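Local coordinates for citrate synthase (Thermotoga maritima, PDB 2P2W), which probably catalyses the condensation of oxaloacetate with acetyl-CoA and water to citrate and free CoA in the tricarboxylic acid cycle, at residues A[40-45]-A[65-70]; A[117-122]-A[324-329]. All coordinates share one frame; numbering follows the deposited sequence.

Contact 1 of 2, residues A[40-45]-A[65-70]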
loop_
_atom_site.group_PDB
_atom_site.type_symbol
_atom_site.label_atom_id
_atom_site.label_comp_id
_atom_site.label_asym_id
_atom_site.label_seq_id
_atom_site.Cartn_x
_atom_site.Cartn_y
_atom_site.Cartn_z
ATOM N N SER A 40 -4.229 -30.149 -8.005
ATOM C CA SER A 40 -2.991 -29.710 -7.368
ATOM C C SER A 40 -3.107 -29.494 -5.866
ATOM O O SER A 40 -4.078 -29.911 -5.236
ATOM C CB SER A 40 -2.497 -28.422 -8.044
ATOM O OG SER A 40 -1.119 -28.192 -7.788
ATOM N N THR A 41 -2.089 -28.849 -5.307
ATOM C CA THR A 41 -2.020 -28.538 -3.884
ATOM C C THR A 41 -1.475 -27.118 -3.782
ATOM O O THR A 41 -0.991 -26.566 -4.771
ATOM C CB THR A 41 -1.041 -29.471 -3.141
ATOM O OG1 THR A 41 0.262 -29.339 -3.723
ATOM C CG2 THR A 41 -1.494 -30.920 -3.239
ATOM N N PHE A 42 -1.544 -26.534 -2.592
ATOM C CA PHE A 42 -1.050 -25.176 -2.398
ATOM C C PHE A 42 0.410 -25.066 -2.831
ATOM O O PHE A 42 0.756 -24.218 -3.653
ATOM C CB PHE A 42 -1.171 -24.769 -0.927
ATOM C CG PHE A 42 -0.993 -23.292 -0.685
ATOM C CD1 PHE A 42 0.275 -22.714 -0.714
ATOM C CD2 PHE A 42 -2.093 -22.480 -0.412
ATOM C CE1 PHE A 42 0.446 -21.348 -0.470
ATOM C CE2 PHE A 42 -1.936 -21.112 -0.165
ATOM C CZ PHE A 42 -0.666 -20.543 -0.193
ATOM N N GLU A 43 1.262 -25.924 -2.276
ATOM C CA GLU A 43 2.681 -25.889 -2.600
ATOM C C GLU A 43 2.997 -26.138 -4.069
ATOM O O GLU A 43 3.865 -25.473 -4.632
ATOM C CB GLU A 43 3.457 -26.885 -1.734
ATOM C CG GLU A 43 3.450 -26.549 -0.251
ATOM C CD GLU A 43 2.420 -27.336 0.535
ATOM O OE1 GLU A 43 1.335 -27.630 -0.011
ATOM O OE2 GLU A 43 2.693 -27.651 1.712
ATOM N N GLU A 44 2.304 -27.085 -4.696
ATOM C CA GLU A 44 2.568 -27.373 -6.106
ATOM C C GLU A 44 2.178 -26.222 -7.029
ATOM O O GLU A 44 2.917 -25.883 -7.956
ATOM C CB GLU A 44 1.841 -28.647 -6.554
ATOM C CG GLU A 44 2.254 -29.102 -7.948
ATOM C CD GLU A 44 1.452 -30.286 -8.451
ATOM O OE1 GLU A 44 0.233 -30.134 -8.672
ATOM O OE2 GLU A 44 2.047 -31.371 -8.622
ATOM N N THR A 45 1.018 -25.617 -6.792
ATOM C CA THR A 45 0.596 -24.509 -7.639
ATOM C C THR A 45 1.437 -23.261 -7.367
ATOM O O THR A 45 1.743 -22.503 -8.283
ATOM C CB THR A 45 -0.900 -24.198 -7.453
ATOM O OG1 THR A 45 -1.673 -25.312 -7.927
ATOM C CG2 THR A 45 -1.288 -22.943 -8.248
ATOM N N ARG A 65 9.271 -29.185 1.993
ATOM C CA ARG A 65 10.070 -29.145 3.214
ATOM C C ARG A 65 10.594 -27.730 3.458
ATOM O O ARG A 65 10.741 -27.306 4.605
ATOM C CB ARG A 65 11.245 -30.128 3.133
ATOM C CG ARG A 65 10.831 -31.594 3.191
ATOM C CD ARG A 65 11.969 -32.451 3.728
ATOM N NE ARG A 65 13.163 -32.371 2.896
ATOM C CZ ARG A 65 13.458 -33.232 1.927
ATOM N NH1 ARG A 65 12.645 -34.247 1.667
ATOM N NH2 ARG A 65 14.565 -33.075 1.214
ATOM N N LYS A 66 10.869 -27.004 2.377
ATOM C CA LYS A 66 11.366 -25.634 2.474
ATOM C C LYS A 66 10.299 -24.728 3.083
ATOM O O LYS A 66 10.555 -24.010 4.056
ATOM C CB LYS A 66 11.748 -25.100 1.088
ATOM C CG LYS A 66 12.167 -23.632 1.092
ATOM C CD LYS A 66 12.627 -23.166 -0.284
ATOM C CE LYS A 66 14.023 -23.669 -0.596
ATOM N NZ LYS A 66 15.044 -22.663 -0.186
ATOM N N MET A 67 9.103 -24.747 2.501
ATOM C CA MET A 67 8.027 -23.918 3.026
ATOM C C MET A 67 7.730 -24.297 4.473
ATOM O O MET A 67 7.516 -23.427 5.314
ATOM C CB MET A 67 6.765 -24.057 2.166
ATOM C CG MET A 67 6.903 -23.414 0.791
ATOM S SD MET A 67 5.342 -23.340 -0.113
ATOM C CE MET A 67 4.428 -22.189 0.909
ATOM N N ALA A 68 7.742 -25.594 4.766
ATOM C CA ALA A 68 7.465 -26.066 6.121
ATOM C C ALA A 68 8.526 -25.597 7.121
ATOM O O ALA A 68 8.250 -25.442 8.312
ATOM C CB ALA A 68 7.376 -27.589 6.134
ATOM N N ASP A 69 9.737 -25.365 6.630
ATOM C CA ASP A 69 10.836 -24.924 7.476
ATOM C C ASP A 69 10.800 -23.397 7.690
ATOM O O ASP A 69 11.541 -22.862 8.514
ATOM C CB ASP A 69 12.160 -25.359 6.830
ATOM C CG ASP A 69 13.320 -25.392 7.810
ATOM O OD1 ASP A 69 13.126 -25.840 8.962
ATOM O OD2 ASP A 69 14.436 -24.991 7.415
ATOM N N TYR A 70 9.924 -22.709 6.958
ATOM C CA TYR A 70 9.792 -21.250 7.052
ATOM C C TYR A 70 8.540 -20.758 7.788
ATOM O O TYR A 70 8.205 -19.571 7.719
ATOM C CB TYR A 70 9.768 -20.622 5.655
ATOM C CG TYR A 70 11.072 -20.640 4.893
ATOM C CD1 TYR A 70 12.292 -20.482 5.550
ATOM C CD2 TYR A 70 11.079 -20.730 3.500
ATOM C CE1 TYR A 70 13.490 -20.410 4.834
ATOM C CE2 TYR A 70 12.265 -20.656 2.777
ATOM C CZ TYR A 70 13.466 -20.496 3.448
ATOM O OH TYR A 70 14.641 -20.412 2.736
#
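Two consecutive helices of the mainly alpha-helical citrate synthase fold are joined here by Met-67, which reaches from the last turns of helix 57-69 to Phe-42 and Glu-43 at the start of the preceding helix, 42-51. The backbones stand well apart, with Glu-43 CA and Met-67 CA 8.0 Å from each other, and no hydrogen bond spans the gap; one long, flexible side chain bridges it. Met-67 leaves its helix nearly extended through chi2, then bends at the sulfur (chi3 66°), which swings the methyl toward Phe-42. Its SD lies 3.7 Å from Glu-43 CG, the two chains crossing at a slant. The terminal methyl CE of Met-67 comes obliquely to the Phe-42 ring, 4.3 Å from CE1. Glu-43 thus offers Met-67 its aliphatic part, while its chain bends at chi2 and the OE2 of this buried residue accepts a hydrogen bond from the backbone N of His-147. The Phe-42 ring also meets the imidazole of His-147, their planes inclined at about 45°. Met-67 also packs against Ile-116 and Ser-120 of helix 110-133, so the pair rests on a third helix. The beginning of helix 42-51 is well capped: Thr-41 at the N-cap takes the N-H of Glu-44 on OG1, 3.2 Å from donor N to acceptor OG1, at an angle of 157°, and Glu-167 OE2 accepts from Phe-42 N. Glu-44 itself faces the dimer partner, where its OE2 forms a salt bridge with Arg-363 NH1 of the second subunit. The other oxygen of Glu-44, OE1, receives Tyr-357 OH of that subunit in a hydrogen bond and, on its anti lone pair, Ser-40 OG at a short 2.5 Å.

Contact 2 of 2, residues A[117-122]-A[324-329]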
loop_
_atom_site.group_PDB
_atom_site.type_symbol
_atom_site.label_atom_id
_atom_site.label_comp_id
_atom_site.label_asym_id
_atom_site.label_seq_id
_atom_site.Cartn_x
_atom_site.Cartn_y
_atom_site.Cartn_z
ATOM N N ARG A 117 9.352 -17.381 1.780
ATOM C CA ARG A 117 9.360 -17.329 3.238
ATOM C C ARG A 117 8.163 -16.574 3.816
ATOM O O ARG A 117 7.535 -17.032 4.771
ATOM C CB ARG A 117 10.664 -16.696 3.738
ATOM C CG ARG A 117 10.752 -16.571 5.255
ATOM C CD ARG A 117 12.202 -16.516 5.715
ATOM N NE ARG A 117 12.952 -15.442 5.066
ATOM C CZ ARG A 117 12.753 -14.145 5.286
ATOM N NH1 ARG A 117 11.821 -13.750 6.146
ATOM N NH2 ARG A 117 13.490 -13.243 4.652
ATOM N N VAL A 118 7.841 -15.421 3.239
ATOM C CA VAL A 118 6.716 -14.637 3.736
ATOM C C VAL A 118 5.400 -15.402 3.559
ATOM O O VAL A 118 4.565 -15.424 4.458
ATOM C CB VAL A 118 6.633 -13.250 3.029
ATOM C CG1 VAL A 118 6.212 -13.417 1.583
ATOM C CG2 VAL A 118 5.671 -12.341 3.778
ATOM N N ALA A 119 5.221 -16.043 2.408
ATOM C CA ALA A 119 4.006 -16.811 2.167
ATOM C C ALA A 119 3.887 -17.964 3.169
ATOM O O ALA A 119 2.794 -18.281 3.643
ATOM C CB ALA A 119 4.005 -17.351 0.751
ATOM N N SER A 120 5.017 -18.588 3.492
ATOM C CA SER A 120 5.025 -19.712 4.425
ATOM C C SER A 120 4.593 -19.344 5.840
ATOM O O SER A 120 4.022 -20.173 6.545
ATOM C CB SER A 120 6.421 -20.347 4.483
ATOM O OG SER A 120 6.825 -20.812 3.204
ATOM N N VAL A 121 4.855 -18.108 6.257
ATOM C CA VAL A 121 4.504 -17.690 7.611
ATOM C C VAL A 121 3.113 -17.063 7.781
ATOM O O VAL A 121 2.633 -16.911 8.909
ATOM C CB VAL A 121 5.590 -16.733 8.184
ATOM C CG1 VAL A 121 5.472 -15.350 7.560
ATOM C CG2 VAL A 121 5.489 -16.675 9.707
ATOM N N PHE A 122 2.453 -16.722 6.674
ATOM C CA PHE A 122 1.114 -16.122 6.739
ATOM C C PHE A 122 0.135 -16.878 7.656
ATOM O O PHE A 122 -0.486 -16.280 8.535
ATOM C CB PHE A 122 0.502 -16.020 5.331
ATOM C CG PHE A 122 0.518 -14.627 4.744
ATOM C CD1 PHE A 122 1.718 -13.952 4.530
ATOM C CD2 PHE A 122 -0.671 -14.004 4.371
ATOM C CE1 PHE A 122 1.730 -12.675 3.947
ATOM C CE2 PHE A 122 -0.667 -12.731 3.788
ATOM C CZ PHE A 122 0.536 -12.068 3.578
ATOM N N ALA A 324 -3.594 -16.861 0.196
ATOM C CA ALA A 324 -3.379 -17.451 -1.114
ATOM C C ALA A 324 -2.833 -16.419 -2.100
ATOM O O ALA A 324 -1.811 -16.647 -2.744
ATOM C CB ALA A 324 -4.683 -18.036 -1.645
ATOM N N ARG A 325 -3.513 -15.280 -2.200
ATOM C CA ARG A 325 -3.135 -14.254 -3.188
ATOM C C ARG A 325 -1.720 -13.672 -2.972
ATOM O O ARG A 325 -1.116 -13.090 -3.864
ATOM C CB ARG A 325 -4.174 -13.133 -3.130
ATOM C CG ARG A 325 -3.907 -12.037 -4.161
ATOM C CD ARG A 325 -3.747 -12.606 -5.576
ATOM N NE ARG A 325 -4.965 -13.309 -5.990
ATOM C CZ ARG A 325 -5.991 -12.557 -6.430
ATOM N NH1 ARG A 325 -5.879 -11.242 -6.477
ATOM N NH2 ARG A 325 -7.123 -13.149 -6.823
ATOM N N VAL A 326 -1.132 -13.844 -1.788
ATOM C CA VAL A 326 0.221 -13.344 -1.562
ATOM C C VAL A 326 1.167 -13.986 -2.582
ATOM O O VAL A 326 2.165 -13.380 -2.982
ATOM C CB VAL A 326 0.707 -13.634 -0.109
ATOM C CG1 VAL A 326 0.822 -15.128 0.128
ATOM C CG2 VAL A 326 2.038 -12.936 0.141
ATOM N N VAL A 327 0.841 -15.208 -3.010
ATOM C CA VAL A 327 1.641 -15.915 -4.010
ATOM C C VAL A 327 1.597 -15.132 -5.327
ATOM O O VAL A 327 2.630 -14.882 -5.956
ATOM C CB VAL A 327 1.097 -17.348 -4.263
ATOM C CG1 VAL A 327 1.922 -18.045 -5.340
ATOM C CG2 VAL A 327 1.136 -18.154 -2.971
ATOM N N GLY A 328 0.392 -14.748 -5.741
ATOM C CA GLY A 328 0.244 -13.994 -6.971
ATOM C C GLY A 328 0.863 -12.609 -6.872
ATOM O O GLY A 328 1.520 -12.147 -7.809
ATOM N N TRP A 329 0.642 -11.939 -5.745
ATOM C CA TRP A 329 1.194 -10.602 -5.536
ATOM C C TRP A 329 2.712 -10.615 -5.722
ATOM O O TRP A 329 3.257 -9.823 -6.487
ATOM C CB TRP A 329 0.892 -10.089 -4.125
ATOM C CG TRP A 329 -0.548 -9.735 -3.841
ATOM C CD1 TRP A 329 -1.502 -9.349 -4.748
ATOM C CD2 TRP A 329 -1.169 -9.660 -2.551
ATOM N NE1 TRP A 329 -2.675 -9.037 -4.097
ATOM C CE2 TRP A 329 -2.499 -9.220 -2.749
ATOM C CE3 TRP A 329 -0.728 -9.920 -1.244
ATOM C CZ2 TRP A 329 -3.396 -9.034 -1.688
ATOM C CZ3 TRP A 329 -1.620 -9.734 -0.187
ATOM C CH2 TRP A 329 -2.939 -9.295 -0.418
#
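With chi1 at 65°, Val-326 sets CG2 anti to its backbone N and tucks CG1 between N and the carbonyl carbon, so that one methyl meets Phe-122 and the other Ala-119. Phe-122 answers with a chi1 of -104°, away from the usual staggered positions, and its ring lies over the valine. Val-326 CB sits above one face, 4.3 Å from the centroid of the Phe-122 ring and 21° off the normal, a CH-pi contact displaced toward the rim, and Val-326 CG2 comes within 3.8 Å of Phe-122 CE1. Val-326 CG1 rests 3.9 Å from Ala-119 CB, the small residue that allows the backbones to draw near. These residues join two long helices, 110-133 and 317-337, in the interior of the citrate synthase fold; their short segments run nearly antiparallel, with axes 9.5 Å apart. Val-118 adds a looser touch, its CG1 4.4 Å from Val-326 CG2, while its own CG2 lies in plane at the edge of the Phe-122 ring. Replaced by an alanine, Val-326 would lose both methyls, and a gap would probably open beside Ala-119 and the Phe-122 ring. Leu-94 and Leu-98 of helix 90-98 also pack on Phe-122, and Trp-50 of helix 42-51 on Ala-119.

Both contacts are buried, but contact 2 lies deeper, about 10 Å from the centre of the chain against about 18 Å for contact 1. Their centres are about 11 Å apart, and helix 110-133 is common ground: Met-67 CA of contact 1 stands 3.3 Å from Ser-120 OG, and Tyr-70 packs on the same helix. Helix 42-51 likewise serves both, at its start in contact 1 and further along beside contact 2. The chemistry follows position. Contact 2 is purely apolar, valines, an alanine and a phenyl ring between antiparallel helices, whereas contact 1 is a thin thioether bridge onto Glu-43 CG and the Phe-42 ring; the Glu-43 carboxylate bonds to His-147, and Glu-44, outside the contact, to the second subunit.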